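Long-range contacts in putative hydroxymethylglutaryl-CoA synthase (Streptococcus mutans, PDB 3SQZ), which binds coenzyme A and probably catalyses the condensation of acetyl-CoA with acetoacetyl-CoA to give 3-hydroxy-3-methylglutaryl-CoA: residues 40-45 / 192-197; 105-110 / 165-170; 111-116 / 171-176; 147-152 / 315-320; 201-206 / 352-357. One frame throughout, in Å; residues are numbered along the deposited sequence.

Contact 1 (40-45 / 192-197)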
# COMPACT_ATOMS: atom_id res chain seq x y z
N ASP A 40 7.98 -10.14 -9.45
CA ASP A 40 8.47 -9.95 -10.81
C ASP A 40 8.25 -8.53 -11.31
O ASP A 40 9.10 -7.98 -12.00
CB ASP A 40 7.77 -10.94 -11.73
CG ASP A 40 8.30 -10.91 -13.14
OD1 ASP A 40 9.53 -11.10 -13.33
OD2 ASP A 40 7.49 -10.70 -14.07
N LYS A 41 7.08 -7.98 -10.99
CA LYS A 41 6.71 -6.63 -11.40
C LYS A 41 5.89 -5.98 -10.30
O LYS A 41 5.16 -6.67 -9.57
CB LYS A 41 5.93 -6.65 -12.72
CG LYS A 41 6.81 -7.04 -13.92
CD LYS A 41 6.09 -6.97 -15.26
CE LYS A 41 5.07 -8.09 -15.40
NZ LYS A 41 4.59 -8.25 -16.82
N ILE A 42 6.02 -4.66 -10.18
CA ILE A 42 5.24 -3.85 -9.25
C ILE A 42 4.58 -2.71 -10.01
O ILE A 42 5.25 -1.97 -10.73
CB ILE A 42 6.12 -3.24 -8.13
CG1 ILE A 42 6.92 -4.31 -7.38
CG2 ILE A 42 5.27 -2.43 -7.17
CD1 ILE A 42 7.98 -3.77 -6.45
N GLY A 43 3.26 -2.61 -9.87
CA GLY A 43 2.51 -1.51 -10.45
C GLY A 43 1.95 -0.64 -9.34
O GLY A 43 1.72 -1.11 -8.22
N PHE A 44 1.74 0.64 -9.65
CA PHE A 44 1.13 1.54 -8.69
C PHE A 44 0.20 2.51 -9.39
O PHE A 44 0.54 3.07 -10.42
CB PHE A 44 2.18 2.36 -7.93
CG PHE A 44 1.58 3.33 -6.96
CD1 PHE A 44 0.91 2.87 -5.84
CD2 PHE A 44 1.65 4.70 -7.17
CE1 PHE A 44 0.32 3.75 -4.94
CE2 PHE A 44 1.07 5.58 -6.28
CZ PHE A 44 0.40 5.11 -5.17
N THR A 45 -0.98 2.70 -8.82
CA THR A 45 -1.95 3.70 -9.27
C THR A 45 -2.43 4.50 -8.06
O THR A 45 -2.72 3.91 -7.03
CB THR A 45 -3.18 3.03 -9.98
OG1 THR A 45 -2.76 2.37 -11.18
CG2 THR A 45 -4.27 4.04 -10.33
N ILE A 192 -1.12 -0.80 -4.87
CA ILE A 192 0.04 -1.50 -5.37
C ILE A 192 -0.41 -2.84 -5.95
O ILE A 192 -1.22 -3.55 -5.34
CB ILE A 192 1.05 -1.77 -4.23
CG1 ILE A 192 1.75 -0.46 -3.83
CG2 ILE A 192 2.04 -2.86 -4.60
CD1 ILE A 192 2.86 -0.03 -4.76
N ALA A 193 0.09 -3.18 -7.13
CA ALA A 193 -0.08 -4.51 -7.72
C ALA A 193 1.27 -5.19 -7.76
O ALA A 193 2.26 -4.58 -8.16
CB ALA A 193 -0.66 -4.40 -9.12
N MET A 194 1.32 -6.46 -7.35
CA MET A 194 2.55 -7.25 -7.41
C MET A 194 2.27 -8.54 -8.15
O MET A 194 1.32 -9.26 -7.82
CB MET A 194 3.09 -7.53 -6.01
CG MET A 194 3.60 -6.27 -5.34
SD MET A 194 4.09 -6.44 -3.62
CE MET A 194 2.49 -6.60 -2.84
N LEU A 195 3.06 -8.82 -9.18
CA LEU A 195 2.98 -10.08 -9.88
C LEU A 195 4.04 -11.01 -9.32
O LEU A 195 5.23 -10.67 -9.33
CB LEU A 195 3.22 -9.86 -11.37
CG LEU A 195 3.07 -11.12 -12.22
CD1 LEU A 195 1.60 -11.59 -12.27
CD2 LEU A 195 3.61 -10.89 -13.61
N VAL A 196 3.60 -12.16 -8.82
CA VAL A 196 4.49 -13.13 -8.20
C VAL A 196 4.65 -14.33 -9.12
O VAL A 196 3.65 -14.86 -9.62
CB VAL A 196 3.94 -13.57 -6.83
CG1 VAL A 196 4.81 -14.67 -6.21
CG2 VAL A 196 3.83 -12.36 -5.90
N LYS A 197 5.89 -14.74 -9.38
CA LYS A 197 6.17 -15.89 -10.22
C LYS A 197 7.57 -16.42 -9.95
O LYS A 197 8.34 -15.84 -9.19
CB LYS A 197 6.00 -15.56 -11.70
CG LYS A 197 7.00 -14.53 -12.20
CD LYS A 197 6.76 -14.17 -13.66
CE LYS A 197 7.14 -15.31 -14.60
NZ LYS A 197 8.61 -15.58 -14.56
O HOH W 1 10.07 -13.24 -14.98

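Contact 2 (105-110 / 165-170)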
# COMPACT_ATOMS: atom_id res chain seq x y z
N ILE A 105 -1.92 -16.33 -14.75
CA ILE A 105 -2.35 -16.01 -13.40
C ILE A 105 -3.51 -16.92 -13.02
O ILE A 105 -4.52 -16.96 -13.73
CB ILE A 105 -2.78 -14.53 -13.27
CG1 ILE A 105 -1.56 -13.60 -13.34
CG2 ILE A 105 -3.56 -14.30 -11.98
CD1 ILE A 105 -1.92 -12.16 -13.66
N ASP A 106 -3.39 -17.64 -11.90
CA ASP A 106 -4.50 -18.48 -11.45
C ASP A 106 -4.92 -18.18 -10.01
O ASP A 106 -5.69 -18.94 -9.42
CB ASP A 106 -4.24 -19.98 -11.68
CG ASP A 106 -3.17 -20.53 -10.79
OD1 ASP A 106 -2.45 -19.75 -10.14
OD2 ASP A 106 -3.05 -21.78 -10.74
N MET A 107 -4.47 -17.05 -9.49
CA MET A 107 -4.94 -16.58 -8.19
C MET A 107 -4.83 -15.06 -8.16
O MET A 107 -3.80 -14.50 -8.55
CB MET A 107 -4.15 -17.23 -7.04
CG MET A 107 -4.59 -16.73 -5.68
SD MET A 107 -4.24 -17.84 -4.28
CE MET A 107 -2.45 -17.84 -4.28
N VAL A 108 -5.91 -14.41 -7.74
CA VAL A 108 -5.97 -12.96 -7.61
C VAL A 108 -6.40 -12.67 -6.18
O VAL A 108 -7.48 -13.11 -5.75
CB VAL A 108 -7.00 -12.37 -8.59
CG1 VAL A 108 -7.08 -10.85 -8.42
CG2 VAL A 108 -6.68 -12.74 -10.04
N ILE A 109 -5.56 -11.97 -5.43
CA ILE A 109 -5.84 -11.67 -4.03
C ILE A 109 -5.89 -10.16 -3.85
O ILE A 109 -4.93 -9.45 -4.19
CB ILE A 109 -4.77 -12.23 -3.07
CG1 ILE A 109 -4.50 -13.71 -3.35
CG2 ILE A 109 -5.19 -12.00 -1.63
CD1 ILE A 109 -3.38 -14.30 -2.50
N LEU A 110 -7.00 -9.66 -3.31
CA LEU A 110 -7.13 -8.25 -2.95
C LEU A 110 -6.99 -8.10 -1.45
O LEU A 110 -7.83 -8.59 -0.70
CB LEU A 110 -8.49 -7.72 -3.40
CG LEU A 110 -8.81 -6.30 -2.92
CD1 LEU A 110 -7.82 -5.26 -3.43
CD2 LEU A 110 -10.24 -5.93 -3.31
N THR A 165 2.71 -21.27 -12.66
CA THR A 165 1.62 -20.33 -12.44
C THR A 165 2.14 -18.97 -11.98
O THR A 165 3.31 -18.82 -11.60
CB THR A 165 0.59 -20.85 -11.41
OG1 THR A 165 1.16 -20.85 -10.10
CG2 THR A 165 0.12 -22.26 -11.76
N ARG A 166 1.24 -17.99 -12.01
CA ARG A 166 1.55 -16.65 -11.54
C ARG A 166 0.42 -16.19 -10.64
O ARG A 166 -0.72 -16.67 -10.76
CB ARG A 166 1.74 -15.68 -12.72
CG ARG A 166 2.79 -16.17 -13.69
CD ARG A 166 3.02 -15.27 -14.90
NE ARG A 166 3.94 -15.96 -15.79
CZ ARG A 166 4.36 -15.51 -16.96
NH1 ARG A 166 5.20 -16.25 -17.67
NH2 ARG A 166 3.96 -14.34 -17.43
N VAL A 167 0.73 -15.27 -9.73
CA VAL A 167 -0.29 -14.77 -8.81
C VAL A 167 -0.27 -13.26 -8.82
O VAL A 167 0.80 -12.64 -8.85
CB VAL A 167 -0.04 -15.29 -7.37
CG1 VAL A 167 -1.06 -14.70 -6.40
CG2 VAL A 167 -0.07 -16.81 -7.34
N LEU A 168 -1.45 -12.66 -8.80
CA LEU A 168 -1.58 -11.22 -8.74
C LEU A 168 -2.05 -10.82 -7.35
O LEU A 168 -3.13 -11.25 -6.90
CB LEU A 168 -2.60 -10.76 -9.78
CG LEU A 168 -2.89 -9.26 -9.81
CD1 LEU A 168 -1.63 -8.46 -10.15
CD2 LEU A 168 -4.02 -8.97 -10.78
N VAL A 169 -1.23 -10.03 -6.66
CA VAL A 169 -1.57 -9.49 -5.35
C VAL A 169 -1.84 -8.00 -5.49
O VAL A 169 -1.02 -7.27 -6.06
CB VAL A 169 -0.42 -9.72 -4.34
CG1 VAL A 169 -0.69 -9.02 -3.01
CG2 VAL A 169 -0.19 -11.21 -4.15
N LEU A 170 -2.99 -7.56 -5.00
CA LEU A 170 -3.36 -6.15 -5.01
C LEU A 170 -3.48 -5.68 -3.58
O LEU A 170 -4.08 -6.36 -2.75
CB LEU A 170 -4.72 -5.95 -5.69
CG LEU A 170 -4.95 -6.36 -7.14
CD1 LEU A 170 -3.80 -5.96 -8.06
CD2 LEU A 170 -5.29 -7.82 -7.28

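Contact 3 (111-116 / 171-176)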
# COMPACT_ATOMS: atom_id res chain seq x y z
N ALA A 111 -5.92 -7.43 -1.03
CA ALA A 111 -5.74 -7.02 0.36
C ALA A 111 -6.30 -5.61 0.51
O ALA A 111 -5.92 -4.72 -0.25
CB ALA A 111 -4.26 -7.05 0.72
N THR A 112 -7.22 -5.43 1.45
CA THR A 112 -7.84 -4.12 1.63
C THR A 112 -8.51 -4.03 2.98
O THR A 112 -8.87 -5.06 3.58
CB THR A 112 -8.88 -3.83 0.51
OG1 THR A 112 -9.32 -2.47 0.60
CG2 THR A 112 -10.11 -4.75 0.63
N GLU A 113 -8.68 -2.81 3.46
CA GLU A 113 -9.61 -2.53 4.56
C GLU A 113 -10.64 -1.49 4.12
O GLU A 113 -11.30 -0.88 4.95
CB GLU A 113 -8.87 -2.10 5.84
CG GLU A 113 -7.95 -0.91 5.67
CD GLU A 113 -7.39 -0.41 6.98
OE1 GLU A 113 -8.17 0.16 7.77
OE2 GLU A 113 -6.16 -0.57 7.22
N SER A 114 -10.79 -1.34 2.80
CA SER A 114 -11.71 -0.37 2.21
C SER A 114 -12.73 -1.07 1.31
O SER A 114 -13.10 -0.57 0.25
CB SER A 114 -10.92 0.65 1.37
OG SER A 114 -9.93 1.31 2.15
N SER A 115 -13.18 -2.25 1.74
CA SER A 115 -14.06 -3.06 0.91
C SER A 115 -15.38 -2.38 0.58
O SER A 115 -15.87 -1.53 1.33
CB SER A 115 -14.33 -4.41 1.58
OG SER A 115 -15.02 -4.26 2.81
N VAL A 116 -15.94 -2.76 -0.56
CA VAL A 116 -17.20 -2.20 -1.03
C VAL A 116 -18.34 -3.22 -1.02
O VAL A 116 -19.46 -2.88 -1.40
CB VAL A 116 -17.05 -1.54 -2.43
CG1 VAL A 116 -16.13 -0.34 -2.33
CG2 VAL A 116 -16.54 -2.55 -3.47
N ALA A 171 -2.91 -4.51 -3.30
CA ALA A 171 -3.01 -3.88 -1.99
C ALA A 171 -3.57 -2.50 -2.23
O ALA A 171 -2.83 -1.59 -2.65
CB ALA A 171 -1.64 -3.80 -1.34
N SER A 172 -4.87 -2.34 -2.01
CA SER A 172 -5.60 -1.17 -2.48
C SER A 172 -6.47 -0.62 -1.36
O SER A 172 -7.16 -1.37 -0.68
CB SER A 172 -6.49 -1.57 -3.65
OG SER A 172 -7.17 -0.44 -4.15
N ASP A 173 -6.42 0.70 -1.16
CA ASP A 173 -7.11 1.29 -0.02
C ASP A 173 -7.30 2.79 -0.21
O ASP A 173 -6.53 3.45 -0.93
CB ASP A 173 -6.33 1.05 1.28
CG ASP A 173 -6.72 -0.24 1.99
OD1 ASP A 173 -5.83 -1.07 2.24
OD2 ASP A 173 -7.92 -0.40 2.32
N ILE A 174 -8.31 3.31 0.48
CA ILE A 174 -8.54 4.74 0.59
C ILE A 174 -8.62 5.05 2.08
O ILE A 174 -9.53 4.59 2.77
CB ILE A 174 -9.82 5.15 -0.13
CG1 ILE A 174 -9.65 4.91 -1.63
CG2 ILE A 174 -10.14 6.62 0.15
CD1 ILE A 174 -10.93 5.02 -2.42
N ALA A 175 -7.63 5.79 2.57
CA ALA A 175 -7.55 6.14 3.98
C ALA A 175 -8.34 7.42 4.20
O ALA A 175 -7.97 8.49 3.73
CB ALA A 175 -6.11 6.30 4.41
N LYS A 176 -9.45 7.28 4.93
CA LYS A 176 -10.44 8.32 5.09
C LYS A 176 -10.79 8.39 6.57
O LYS A 176 -11.34 7.42 7.12
CB LYS A 176 -11.66 7.96 4.23
CG LYS A 176 -12.79 8.97 4.22
CD LYS A 176 -13.88 8.59 3.22
CE LYS A 176 -13.35 8.63 1.78
NZ LYS A 176 -14.41 8.30 0.78

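Contact 4 (147-152 / 315-320)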
# COMPACT_ATOMS: atom_id res chain seq x y z
N SER A 147 -2.52 -6.97 5.67
CA SER A 147 -2.91 -8.17 4.93
C SER A 147 -2.20 -8.44 3.61
O SER A 147 -2.17 -9.59 3.19
CB SER A 147 -4.42 -8.19 4.71
OG SER A 147 -4.79 -7.06 3.94
N ALA A 148 -1.63 -7.43 2.95
CA ALA A 148 -0.92 -7.74 1.72
C ALA A 148 0.31 -8.60 1.96
O ALA A 148 0.76 -9.31 1.05
CB ALA A 148 -0.56 -6.48 0.94
N THR A 149 0.85 -8.54 3.17
CA THR A 149 1.97 -9.40 3.54
C THR A 149 1.58 -10.88 3.54
O THR A 149 2.32 -11.73 3.04
CB THR A 149 2.53 -8.97 4.90
OG1 THR A 149 3.04 -7.65 4.75
CG2 THR A 149 3.63 -9.90 5.38
N ALA A 150 0.41 -11.18 4.08
CA ALA A 150 -0.12 -12.55 4.05
C ALA A 150 -0.44 -12.96 2.61
O ALA A 150 -0.18 -14.10 2.21
CB ALA A 150 -1.35 -12.69 4.93
N ALA A 151 -0.98 -12.03 1.82
CA ALA A 151 -1.28 -12.31 0.43
C ALA A 151 -0.02 -12.69 -0.33
O ALA A 151 -0.01 -13.65 -1.11
CB ALA A 151 -1.95 -11.10 -0.22
N LEU A 152 1.04 -11.93 -0.13
CA LEU A 152 2.30 -12.19 -0.79
C LEU A 152 2.86 -13.55 -0.38
O LEU A 152 3.42 -14.27 -1.20
CB LEU A 152 3.29 -11.09 -0.45
CG LEU A 152 4.53 -10.95 -1.31
CD1 LEU A 152 4.12 -10.68 -2.75
CD2 LEU A 152 5.39 -9.82 -0.79
N SER A 315 0.93 0.57 1.84
CA SER A 315 1.94 1.56 2.21
C SER A 315 3.36 1.01 2.31
O SER A 315 4.29 1.64 1.83
CB SER A 315 1.54 2.29 3.49
OG SER A 315 1.59 1.41 4.59
N LEU A 316 3.52 -0.17 2.91
CA LEU A 316 4.83 -0.81 2.99
C LEU A 316 5.40 -1.01 1.59
O LEU A 316 6.59 -0.77 1.34
CB LEU A 316 4.70 -2.16 3.69
CG LEU A 316 5.94 -3.07 3.70
CD1 LEU A 316 7.11 -2.44 4.44
CD2 LEU A 316 5.58 -4.42 4.30
N PHE A 317 4.56 -1.44 0.67
CA PHE A 317 4.99 -1.80 -0.68
C PHE A 317 5.22 -0.59 -1.57
O PHE A 317 6.08 -0.61 -2.43
CB PHE A 317 4.02 -2.82 -1.26
CG PHE A 317 3.94 -4.03 -0.41
CD1 PHE A 317 4.97 -4.95 -0.43
CD2 PHE A 317 2.91 -4.20 0.52
CE1 PHE A 317 4.96 -6.05 0.40
CE2 PHE A 317 2.89 -5.30 1.36
CZ PHE A 317 3.91 -6.23 1.30
N LEU A 318 4.47 0.49 -1.31
CA LEU A 318 4.76 1.77 -1.93
C LEU A 318 6.16 2.24 -1.50
O LEU A 318 6.92 2.77 -2.30
CB LEU A 318 3.69 2.80 -1.57
CG LEU A 318 3.92 4.21 -2.12
CD1 LEU A 318 3.96 4.22 -3.64
CD2 LEU A 318 2.85 5.15 -1.59
N GLY A 319 6.49 2.06 -0.22
CA GLY A 319 7.82 2.40 0.24
C GLY A 319 8.90 1.55 -0.41
O GLY A 319 9.98 2.05 -0.74
N LEU A 320 8.64 0.25 -0.58
CA LEU A 320 9.56 -0.60 -1.32
C LEU A 320 9.78 -0.05 -2.74
O LEU A 320 10.91 0.08 -3.21
CB LEU A 320 9.03 -2.04 -1.38
CG LEU A 320 9.84 -3.00 -2.25
CD1 LEU A 320 11.28 -3.20 -1.75
CD2 LEU A 320 9.12 -4.34 -2.37

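Contact 5 (201-206 / 352-357)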
# COMPACT_ATOMS: atom_id res chain seq x y z
N ARG A 201 11.90 -10.92 -11.64
CA ARG A 201 12.84 -9.93 -12.13
C ARG A 201 13.18 -8.81 -11.14
O ARG A 201 14.10 -8.04 -11.41
CB ARG A 201 12.37 -9.37 -13.47
CG ARG A 201 12.58 -10.36 -14.60
CD ARG A 201 11.95 -9.93 -15.90
NE ARG A 201 10.50 -9.94 -15.80
CZ ARG A 201 9.69 -9.62 -16.80
NH1 ARG A 201 10.18 -9.24 -17.97
NH2 ARG A 201 8.38 -9.67 -16.62
N ILE A 202 12.47 -8.73 -10.02
CA ILE A 202 12.76 -7.68 -9.04
C ILE A 202 13.29 -8.22 -7.71
O ILE A 202 14.43 -7.93 -7.34
CB ILE A 202 11.56 -6.74 -8.78
CG1 ILE A 202 11.13 -6.06 -10.08
CG2 ILE A 202 11.92 -5.71 -7.71
CD1 ILE A 202 9.88 -5.21 -9.93
N LEU A 203 12.49 -9.01 -7.00
CA LEU A 203 12.83 -9.38 -5.63
C LEU A 203 12.51 -10.84 -5.36
O LEU A 203 11.35 -11.26 -5.42
CB LEU A 203 12.06 -8.50 -4.62
CG LEU A 203 12.56 -8.54 -3.17
CD1 LEU A 203 13.85 -7.75 -3.02
CD2 LEU A 203 11.49 -8.02 -2.21
N ILE A 204 13.54 -11.62 -5.05
CA ILE A 204 13.35 -12.98 -4.59
C ILE A 204 12.88 -12.95 -3.14
O ILE A 204 13.49 -12.29 -2.30
CB ILE A 204 14.67 -13.76 -4.66
CG1 ILE A 204 15.15 -13.85 -6.11
CG2 ILE A 204 14.51 -15.16 -4.07
CD1 ILE A 204 16.64 -14.10 -6.25
N LEU A 205 11.79 -13.65 -2.86
CA LEU A 205 11.25 -13.70 -1.50
C LEU A 205 11.80 -14.92 -0.77
O LEU A 205 11.91 -16.00 -1.34
CB LEU A 205 9.73 -13.77 -1.53
CG LEU A 205 9.03 -12.52 -2.07
CD1 LEU A 205 7.54 -12.78 -2.24
CD2 LEU A 205 9.27 -11.34 -1.15
N HIS A 206 12.16 -14.73 0.50
CA HIS A 206 12.72 -15.83 1.28
C HIS A 206 11.73 -16.41 2.26
O HIS A 206 10.70 -15.83 2.54
CB HIS A 206 14.00 -15.37 1.96
CG HIS A 206 15.05 -14.95 0.97
ND1 HIS A 206 15.52 -13.66 0.87
CD2 HIS A 206 15.67 -15.66 0.00
CE1 HIS A 206 16.41 -13.59 -0.10
NE2 HIS A 206 16.53 -14.79 -0.64
N GLY A 352 13.80 -10.13 1.31
CA GLY A 352 13.97 -10.48 -0.08
C GLY A 352 15.33 -10.06 -0.59
O GLY A 352 16.03 -9.26 0.05
N THR A 353 15.71 -10.58 -1.75
CA THR A 353 16.99 -10.26 -2.37
C THR A 353 16.76 -9.69 -3.76
O THR A 353 15.98 -10.23 -4.55
CB THR A 353 17.88 -11.52 -2.49
OG1 THR A 353 18.21 -11.98 -1.17
CG2 THR A 353 19.17 -11.21 -3.24
N LEU A 354 17.43 -8.58 -4.05
CA LEU A 354 17.29 -7.94 -5.36
C LEU A 354 17.92 -8.76 -6.48
O LEU A 354 19.00 -9.33 -6.32
CB LEU A 354 17.90 -6.55 -5.34
CG LEU A 354 17.07 -5.51 -4.60
CD1 LEU A 354 17.87 -4.22 -4.42
CD2 LEU A 354 15.77 -5.23 -5.34
N VAL A 355 17.24 -8.76 -7.62
CA VAL A 355 17.66 -9.50 -8.80
C VAL A 355 18.33 -8.58 -9.81
O VAL A 355 17.87 -7.46 -10.04
CB VAL A 355 16.42 -10.17 -9.44
CG1 VAL A 355 16.78 -10.91 -10.71
CG2 VAL A 355 15.76 -11.10 -8.44
N LYS A 356 19.43 -9.04 -10.38
CA LYS A 356 20.09 -8.34 -11.46
C LYS A 356 19.09 -7.96 -12.55
O LYS A 356 18.32 -8.79 -13.04
CB LYS A 356 21.16 -9.26 -12.04
CG LYS A 356 21.84 -8.76 -13.29
CD LYS A 356 22.92 -9.75 -13.71
CE LYS A 356 23.60 -9.30 -14.98
NZ LYS A 356 24.77 -10.17 -15.24
N GLY A 357 19.09 -6.68 -12.92
CA GLY A 357 18.16 -6.17 -13.91
C GLY A 357 16.87 -5.59 -13.35
O GLY A 357 16.02 -5.15 -14.12
O HOH W 2 15.63 -8.64 -13.61

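Contact 1 (40-45 / 192-197)
Gly43 and Ala193 form a hydrogen-bonded pair where two antiparallel strands meet inside the mixed sheet of the thiolase fold. Gly43 N donates to Ala193 O at 2.8 Å, and Ala193 N returns a bond to Gly43 O. Farther along, Leu195 N reaches Lys41 O and Asp40 N reaches Leu195 O. Next to the glycine, Phe44 and Ile192 are a non-hydrogen-bonded pair. The second torsion of Ile192 (chi2 -79°) folds its CD1 back toward the aromatic ring, 3.7 Å from Phe44 CD1, while Ile192 CG2 meets Ile42 CG2 at 4.2 Å. Helix 315-326 covers this face through Leu318, Leu321 and Phe317. On the other face the Lys41 chain runs alongside Leu195, with Lys41 CE 3.6 Å from Leu195 CD2, and its ammonium group ends in a salt bridge to Asp101 and a hydrogen bond to Ile96 O. At the strand end, Asp40 OD2 is engaged by Arg201, and the aliphatic part of Lys197 lies against the same carboxylate, its CD 3.6 Å from Asp40 OD2. The charged ends of Asp40 and Lys197 do not touch directly; one water joins them, donating to Asp40 OD1 and accepting from Lys197 NZ, each at 2.8 Å.

Contact 2 (105-110 / 165-170)
Ile105 to Leu110 and Arg166 to Leu170 run almost exactly parallel, 8° apart, as neighbouring strands of the mixed sheet of the thiolase fold. Their bonds follow the zigzag of a parallel ladder. Asp106 N gives to Arg166 O at 3.1 Å in a somewhat bent bond (153° at the hydrogen). The rungs that follow, Leu168 N to Met107 O, Ile109 N to Leu168 O and Leu170 N to Ile109 O, are 2.8 to 3.0 Å long. Ile105 pairs with Arg166 and Val108 with Leu168, so three steps on one strand match two on the other; Met107 N is buried there without a partner.

On one face Leu170 is gripped from two sides. Its CD2 slants against Val108 CG1 at 3.7 Å, while Leu110 comes in at about a right angle and sets CD1 3.9 Å from Leu170 CB. On the face turned to helix 147-161, Met107 and Val167 lie side by side. The last torsion of the methionine (chi3 65°) bends its methyl back, so that Met107 CE rests 4.0 Å from Val167 CG2. Arg166 keeps only its CB on Ile105 and sends its guanidinium group away, to salt bridges with Asp101 and Glu100. At the strand entrance Asp106 OD1 accepts from His158 NE2, and the other carboxylate oxygen, Asp106 OD2, sits against the methyl of Thr165, 3.4 Å from its CG2.

Contact 3 (111-116 / 171-176)
The loop that carries Glu113, the predicted proton donor/acceptor of the active site, is fastened to the end of strand 166-175 by the carboxylate of Asp173. One oxygen does most of the work. Asp173 OD2 accepts Glu113 N at 2.8 Å on its syn lone pair, with an angle of 156° at the hydrogen, and the hydroxyl of Ser114 at 2.6 Å from OG on its anti lone pair. Ser114 OG in turn accepts Ile174 N at 3.1 Å in a straight bond of 169°, which makes this serine a relay between the carboxylate and the strand backbone. Thr112 closes an ST turn through Ser114 N, which donates to Thr112 OG1 at 2.9 Å. The same hydroxyl, with OG1 anti to the backbone N (chi1 -171°), comes within 2.7 Å of Ser172 O and 3.0 Å of Asp173 OD2. Before the loop departs, Ser172 N still bonds to Ala111 O, the last parallel rung. Glu113 CG packs 3.4 Å from Asp173 OD2, and the two carboxylate planes stand nearly perpendicular. Thr313 OG1 bonds to Asp173 OD1, so the second-shell aspartate is itself held at both oxygens. Its bond to Glu113 N probably helps to set the backbone from which the glutamate projects, consistent with the acid/base loop at a strand end in the active site of HMG-CoA synthases.

Contact 4 (147-152 / 315-320)
Phe317 carries the contact with Ala148, Thr149 and Leu152, reaching from helix 315-326 to helix 147-161 across an axis separation of 10.7 Å. The two helices run at 72° to each other. From the backbone, CG stands anti to the carbonyl carbon (chi1 -58°), which directs the ring at the other helix; its base, at CB, packs on Ile192. Along one side of the ring, Phe317 CD2 and then CE2 come up to the Ala148 methyl, with CE2 3.7 Å from Ala148 CB. On the other side CD1 faces the sulfur of Met194, and Phe317 CE1 meets Leu152 CD2 at 4.0 Å. Ala148 and Leu152, one turn apart on helix 147-161, flank the ring obliquely. At the tip, Phe317 CZ lies 3.8 Å from Thr149 OG1, which sits at the ring edge near its plane; that hydroxyl finds its hydrogen bond at Ser340 OG. One face of the ring is covered by its own neighbour, with Leu316 CD2 3.8 Å above the plane and offset toward the rim. Buried apolar packing of this kind, without a hydrogen bond between the segments, joins the two central helices that lie between the sheet layers of the thiolase fold.

Contact 5 (201-206 / 352-357)
The CG1 branch of Ile204 and the CG2 methyl of Val355 are brought together by their first torsions: Ile204 CG1 stands anti to its carbonyl carbon (chi1 -63°), and Val355 CG1 is anti to the backbone N (chi1 178°), which turns CG2 toward the isoleucine. The side chains cross at about a right angle, with Val355 CG2 3.7 Å from Ile204 CG1. On the opposite face the extended setting of Leu203 (chi1 -166°) lays its CG over Gly352, 3.9 Å from the glycine CA, and lets Leu203 CD1 meet Leu354 CD2 at 3.9 Å. Between these two layers of side chains the backbones pair antiparallel. Ile204 N gives to Thr353 O and Thr353 N to Ile204 O, both at 2.9 Å, and Val355 N continues the ladder to Ile202 O at 2.9 Å. Where the strands part, a water lies 2.7 Å from Arg201 O and 2.8 Å from Lys356 O, while the side chain of Arg201 leaves the contact toward Asp40. Leu324 of helix 315-326 packs on both Ile202 and Leu354. Ile202 and Leu203 together face the single residue Ile39 on the neighbouring strand, a classic beta bulge where strand 203-213 enters the mixed sheet of the thiolase fold.

Contacts 1, 2, 3 and 5 all belong to one continuous run of strands, 105-111, 166-175, 188-198, 37-45, 203-213 and 346-354 in that order. Contacts 2 and 3 share strand 166-175, their centres about 17 Å apart, and Ala111 N probably hydrogen-bonds to Leu170 O (2.7 Å) where they meet. Contact 1 joins contact 2 through a probable hydrogen bond from Met194 N to Val169 O (2.8 Å) and contact 5 through packing of Asp40 O on Ile202 CG1 (3.4 Å). Contact 4 packs against contacts 1, 2, 3 and 5, with Leu152 CG 3.6 Å from Leu205 CD1. Contact 3 lies at the predicted catalytic end: the Glu113 side chain is about 7 Å from coenzyme A and from the His267 side chain, whereas contact 5 is centred about 27 Å from contact 3.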